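Local structure of ethanolamine kinase Pv091845 (2QG7) at residues S55-I59 against L72-Y76. The protein probably phosphorylates ethanolamine, the first step in making phosphatidylethanolamine, as a member of the choline/ethanolamine kinase family. Residues are numbered along the deposited sequence; the frame is centred on the assembly and turned at random.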
loop_
_atom_site.group_PDB
_atom_site.type_symbol
_atom_site.label_atom_id
_atom_site.label_comp_id
_atom_site.label_asym_id
_atom_site.label_seq_id
_atom_site.Cartn_x
_atom_site.Cartn_y
_atom_site.Cartn_z
ATOM N N SER D 55 -26.731 -29.117 5.433
ATOM C CA SER D 55 -27.996 -29.717 5.010
ATOM C C SER D 55 -28.098 -29.859 3.487
ATOM O O SER D 55 -28.833 -30.726 3.004
ATOM C CB SER D 55 -29.182 -28.907 5.542
ATOM O OG SER D 55 -29.321 -29.060 6.965
ATOM N N ASN D 56 -27.385 -29.007 2.732
ATOM C CA ASN D 56 -27.247 -29.226 1.293
ATOM C C ASN D 56 -26.646 -30.599 1.013
ATOM O O ASN D 56 -27.100 -31.312 0.105
ATOM C CB ASN D 56 -26.384 -28.157 0.615
ATOM C CG ASN D 56 -27.026 -26.768 0.597
ATOM O OD1 ASN D 56 -26.324 -25.772 0.378
ATOM N ND2 ASN D 56 -28.350 -26.688 0.803
ATOM N N LEU D 57 -25.640 -30.971 1.807
ATOM C CA LEU D 57 -24.837 -32.185 1.561
ATOM C C LEU D 57 -25.281 -33.417 2.360
ATOM O O LEU D 57 -24.576 -34.426 2.421
ATOM C CB LEU D 57 -23.330 -31.901 1.810
ATOM C CG LEU D 57 -22.631 -30.759 1.055
ATOM C CD1 LEU D 57 -21.207 -30.586 1.525
ATOM C CD2 LEU D 57 -22.691 -30.937 -0.482
ATOM N N ARG D 58 -26.463 -33.340 2.957
ATOM C CA ARG D 58 -26.941 -34.387 3.843
ATOM C C ARG D 58 -27.413 -35.603 3.048
ATOM O O ARG D 58 -28.151 -35.478 2.069
ATOM C CB ARG D 58 -28.056 -33.829 4.744
ATOM C CG ARG D 58 -28.129 -34.500 6.094
ATOM C CD ARG D 58 -28.613 -33.549 7.177
ATOM N NE ARG D 58 -28.009 -33.905 8.470
ATOM C CZ ARG D 58 -27.746 -33.041 9.448
ATOM N NH1 ARG D 58 -27.172 -33.487 10.565
ATOM N NH2 ARG D 58 -28.044 -31.739 9.320
ATOM N N ILE D 59 -26.967 -36.779 3.469
ATOM C CA ILE D 59 -27.437 -38.038 2.897
ATOM C C ILE D 59 -28.304 -38.777 3.948
ATOM O O ILE D 59 -27.821 -39.151 5.029
ATOM C CB ILE D 59 -26.258 -38.918 2.391
ATOM C CG1 ILE D 59 -25.548 -38.230 1.236
ATOM C CG2 ILE D 59 -26.747 -40.309 1.928
ATOM C CD1 ILE D 59 -24.252 -38.882 0.850
ATOM N N LEU D 72 -24.610 -35.018 -5.441
ATOM C CA LEU D 72 -24.336 -33.854 -4.568
ATOM C C LEU D 72 -23.050 -33.132 -4.958
ATOM O O LEU D 72 -22.957 -31.919 -4.807
ATOM C CB LEU D 72 -24.303 -34.233 -3.067
ATOM C CG LEU D 72 -25.603 -34.724 -2.385
ATOM C CD1 LEU D 72 -25.342 -35.261 -0.961
ATOM C CD2 LEU D 72 -26.708 -33.654 -2.423
ATOM N N LEU D 73 -22.076 -33.888 -5.462
ATOM C CA LEU D 73 -20.813 -33.326 -5.961
ATOM C C LEU D 73 -21.008 -32.547 -7.241
ATOM O O LEU D 73 -20.288 -31.582 -7.491
ATOM C CB LEU D 73 -19.762 -34.413 -6.190
ATOM C CG LEU D 73 -19.062 -34.965 -4.947
ATOM C CD1 LEU D 73 -18.312 -36.252 -5.298
ATOM C CD2 LEU D 73 -18.139 -33.960 -4.350
ATOM N N LYS D 74 -21.971 -32.989 -8.046
ATOM C CA LYS D 74 -22.307 -32.366 -9.329
ATOM C C LYS D 74 -23.203 -31.149 -9.132
ATOM O O LYS D 74 -23.152 -30.205 -9.921
ATOM C CB LYS D 74 -23.022 -33.369 -10.241
ATOM C CG LYS D 74 -22.211 -34.607 -10.581
ATOM C CD LYS D 74 -21.252 -34.347 -11.764
ATOM C CE LYS D 74 -20.186 -35.502 -11.766
ATOM N NZ LYS D 74 -19.238 -35.214 -12.906
ATOM N N LYS D 75 -24.022 -31.172 -8.085
ATOM C CA LYS D 75 -24.916 -30.050 -7.815
ATOM C C LYS D 75 -24.246 -28.859 -7.122
ATOM O O LYS D 75 -24.664 -27.723 -7.338
ATOM C CB LYS D 75 -26.165 -30.507 -7.044
ATOM C CG LYS D 75 -27.266 -29.391 -6.887
ATOM C CD LYS D 75 -28.655 -30.001 -6.689
ATOM C CE LYS D 75 -28.948 -30.263 -5.229
ATOM N NZ LYS D 75 -30.378 -30.680 -5.043
ATOM N N TYR D 76 -23.222 -29.118 -6.299
ATOM C CA TYR D 76 -22.580 -28.064 -5.487
ATOM C C TYR D 76 -21.118 -27.898 -5.836
ATOM O O TYR D 76 -20.238 -28.482 -5.208
ATOM C CB TYR D 76 -22.775 -28.319 -3.979
ATOM C CG TYR D 76 -24.240 -28.328 -3.590
ATOM C CD1 TYR D 76 -24.917 -29.525 -3.426
ATOM C CD2 TYR D 76 -24.955 -27.133 -3.438
ATOM C CE1 TYR D 76 -26.263 -29.547 -3.105
ATOM C CE2 TYR D 76 -26.313 -27.138 -3.111
ATOM C CZ TYR D 76 -26.960 -28.355 -2.949
ATOM O OH TYR D 76 -28.305 -28.400 -2.635
#
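Leu-72, in the last turn of helix 65-75, points its side chain at the 55-59 loop and splits its two methyls along it. CD2 of Leu-72 rests 3.5 Å from Asn-56 O, while its CD1 lies 3.6 Å from Leu-57 O, a carbonyl that accepts a hydrogen bond from Tyr-93 of helix 84-98. Leu-72 CD1 also meets the CG1 branch of Ile-59 at 3.7 Å. No hydrogen bond joins the segments; methyl, carbonyl and ring contacts do. The loop packs on helix 65-75 and, through Leu-57 and Ile-59, on helix 84-98, two helices that precede the five-stranded antiparallel sheet of the N-lobe in this protein-kinase-like fold. Lys-75 lays CG over the far face of the Tyr-76 ring, near its rim. Tyr-76, the first residue past the helix, keeps its N bonded to Leu-72 O and turns its ring to the loop, CG anti to its own carbonyl carbon (chi1 -61°). Asn-56 CB sits over the other face in a CH-pi contact, 4.0 Å from the centroid of the Tyr-76 ring and displaced toward the hydroxyl end. The Asn-56 amide lies almost parallel to the ring, 6° between planes, and its OD1 accepts a hydrogen bond from Thr-53 N, which would steady that orientation. Leu-57 CD2 lies oblique to the ring, 4.0 Å from Tyr-76 CD1.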